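Local coordinates for protein endonuclease V (Bacillus subtilis, PDB 3GA2) that probably repairs deaminated DNA, cutting the duplex at the second phosphodiester bond 3' to a deoxyinosine in a magnesium-dependent reaction, at residues Phe113-Asn118 with Phe134-Pro139. The protein carries 1 engineered substitution. Numbering follows the deposited sequence.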
loop_
_atom_site.group_PDB
_atom_site.type_symbol
_atom_site.label_atom_id
_atom_site.label_comp_id
_atom_site.label_asym_id
_atom_site.label_seq_id
_atom_site.Cartn_x
_atom_site.Cartn_y
_atom_site.Cartn_z
ATOM N N PHE A 113 -2.350 -7.672 2.833
ATOM C CA PHE A 113 -2.644 -6.703 1.783
ATOM C C PHE A 113 -1.394 -5.947 1.362
ATOM O O PHE A 113 -0.727 -5.341 2.196
ATOM C CB PHE A 113 -3.671 -5.666 2.258
ATOM C CG PHE A 113 -5.065 -6.198 2.429
ATOM C CD1 PHE A 113 -6.085 -5.796 1.566
ATOM C CD2 PHE A 113 -5.379 -7.041 3.488
ATOM C CE1 PHE A 113 -7.396 -6.221 1.760
ATOM C CE2 PHE A 113 -6.690 -7.471 3.690
ATOM C CZ PHE A 113 -7.703 -7.058 2.822
ATOM N N LEU A 114 -1.071 -5.986 0.075
ATOM C CA LEU A 114 0.087 -5.257 -0.423
ATOM C C LEU A 114 -0.445 -3.999 -1.116
ATOM O O LEU A 114 -1.310 -4.072 -1.986
ATOM C CB LEU A 114 0.908 -6.107 -1.404
ATOM C CG LEU A 114 1.671 -7.320 -0.845
ATOM C CD1 LEU A 114 0.757 -8.534 -0.793
ATOM C CD2 LEU A 114 2.868 -7.622 -1.744
ATOM N N PHE A 115 0.077 -2.848 -0.720
ATOM C CA PHE A 115 -0.369 -1.578 -1.262
ATOM C C PHE A 115 0.585 -0.917 -2.232
ATOM O O PHE A 115 1.799 -0.954 -2.039
ATOM C CB PHE A 115 -0.612 -0.585 -0.123
ATOM C CG PHE A 115 -1.790 -0.912 0.734
ATOM C CD1 PHE A 115 -1.740 -1.961 1.643
ATOM C CD2 PHE A 115 -2.952 -0.156 0.639
ATOM C CE1 PHE A 115 -2.833 -2.252 2.452
ATOM C CE2 PHE A 115 -4.055 -0.435 1.442
ATOM C CZ PHE A 115 -3.996 -1.488 2.352
ATOM N N ASP A 116 0.027 -0.313 -3.276
ATOM C CA ASP A 116 0.841 0.435 -4.214
ATOM C C ASP A 116 1.013 1.768 -3.485
ATOM O O ASP A 116 0.281 2.730 -3.738
ATOM C CB ASP A 116 0.115 0.645 -5.546
ATOM C CG ASP A 116 0.951 1.437 -6.544
ATOM O OD1 ASP A 116 0.565 1.529 -7.728
ATOM O OD2 ASP A 116 2.002 1.978 -6.142
ATOM N N GLY A 117 1.970 1.797 -2.559
ATOM C CA GLY A 117 2.243 2.989 -1.764
ATOM C C GLY A 117 3.113 2.661 -0.550
ATOM O O GLY A 117 3.359 1.494 -0.269
ATOM N N ASN A 118 3.578 3.678 0.173
ATOM C CA ASN A 118 4.414 3.462 1.347
ATOM C C ASN A 118 3.672 3.054 2.609
ATOM O O ASN A 118 2.464 3.260 2.749
ATOM C CB ASN A 118 5.229 4.715 1.683
ATOM C CG ASN A 118 6.306 5.006 0.662
ATOM O OD1 ASN A 118 7.200 4.192 0.437
ATOM N ND2 ASN A 118 6.230 6.180 0.041
ATOM N N PHE A 134 -4.779 -0.586 10.321
ATOM C CA PHE A 134 -5.643 -0.496 11.489
ATOM C C PHE A 134 -7.096 -0.775 11.129
ATOM O O PHE A 134 -7.791 -1.484 11.855
ATOM C CB PHE A 134 -5.518 0.874 12.155
ATOM C CG PHE A 134 -4.141 1.171 12.662
ATOM C CD1 PHE A 134 -3.260 1.938 11.909
ATOM C CD2 PHE A 134 -3.716 0.668 13.882
ATOM C CE1 PHE A 134 -1.968 2.202 12.365
ATOM C CE2 PHE A 134 -2.427 0.924 14.350
ATOM C CZ PHE A 134 -1.553 1.692 13.588
ATOM N N PHE A 135 -7.559 -0.233 10.009
ATOM C CA PHE A 135 -8.936 -0.465 9.596
ATOM C C PHE A 135 -9.168 -1.909 9.158
ATOM O O PHE A 135 -10.178 -2.519 9.509
ATOM C CB PHE A 135 -9.328 0.457 8.446
ATOM C CG PHE A 135 -9.522 1.889 8.843
ATOM C CD1 PHE A 135 -8.438 2.754 8.936
ATOM C CD2 PHE A 135 -10.802 2.386 9.077
ATOM C CE1 PHE A 135 -8.622 4.103 9.251
ATOM C CE2 PHE A 135 -11.001 3.731 9.393
ATOM C CZ PHE A 135 -9.906 4.592 9.479
ATOM N N LEU A 136 -8.229 -2.448 8.387
ATOM C CA LEU A 136 -8.335 -3.811 7.875
ATOM C C LEU A 136 -8.100 -4.892 8.925
ATOM O O LEU A 136 -8.588 -6.013 8.786
ATOM C CB LEU A 136 -7.350 -4.018 6.719
ATOM C CG LEU A 136 -7.420 -3.071 5.520
ATOM C CD1 LEU A 136 -6.299 -3.400 4.529
ATOM C CD2 LEU A 136 -8.779 -3.198 4.838
ATOM N N GLY A 137 -7.352 -4.562 9.972
ATOM C CA GLY A 137 -7.066 -5.547 11.006
ATOM C C GLY A 137 -6.256 -6.711 10.442
ATOM O O GLY A 137 -6.286 -7.824 10.965
ATOM N N LYS A 138 -5.528 -6.453 9.362
ATOM C CA LYS A 138 -4.720 -7.481 8.741
ATOM C C LYS A 138 -3.308 -6.988 8.480
ATOM O O LYS A 138 -3.049 -5.792 8.458
ATOM C CB LYS A 138 -5.346 -7.924 7.412
ATOM C CG LYS A 138 -6.696 -8.627 7.535
ATOM C CD LYS A 138 -6.571 -9.992 8.217
ATOM C CE LYS A 138 -7.850 -10.815 8.058
ATOM N NZ LYS A 138 -7.700 -12.208 8.573
ATOM N N PRO A 139 -2.360 -7.916 8.308
ATOM C CA PRO A 139 -0.983 -7.502 8.034
ATOM C C PRO A 139 -0.970 -6.787 6.676
ATOM O O PRO A 139 -1.662 -7.206 5.742
ATOM C CB PRO A 139 -0.231 -8.829 7.966
ATOM C CG PRO A 139 -1.008 -9.714 8.902
ATOM C CD PRO A 139 -2.438 -9.361 8.583
#
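Phe113 N donates a hydrogen bond to Pro139 O (3.0 Å, N-H...O angle 161°), which starts the parallel pairing of strands 113-116 and 140-144. With helix 128-136 between them, the two strands form a beta-alpha-beta unit in the central mixed sheet of this RNase H-like fold. Gly137, with positive phi, takes the chain out of the helix, and two residues later Pro139 lies beside Phe113.

The side chains of Phe113, Phe115 and Leu136 fill the space between strand and helix, and all three are buried. Leu136 CD1 sits 3.8 Å from the centroid of the Phe113 ring and 13° off its normal, a CH-pi contact over one face. Leu136 CD1 also meets the Phe115 ring at its edge, 3.7 Å from Phe115 CZ and in the ring plane, so one methyl meets a face of one ring and an edge of the other. Ala103 and Ile99 of helix 96-105 touch Leu136 and Phe115, respectively. Lys138 CB lies 4.0 Å from Phe113 CE2. An alanine in place of Phe113 would probably open a gap beneath Leu136 CD1 and strip the Lys138 methylenes of their aromatic neighbour.

Farther along the segment, Asp116, a predicted magnesium ligand, forms a salt bridge with Lys145. Lys138 bends at chi2 (-68°) and carries NZ away to a salt bridge with Glu109 OE2.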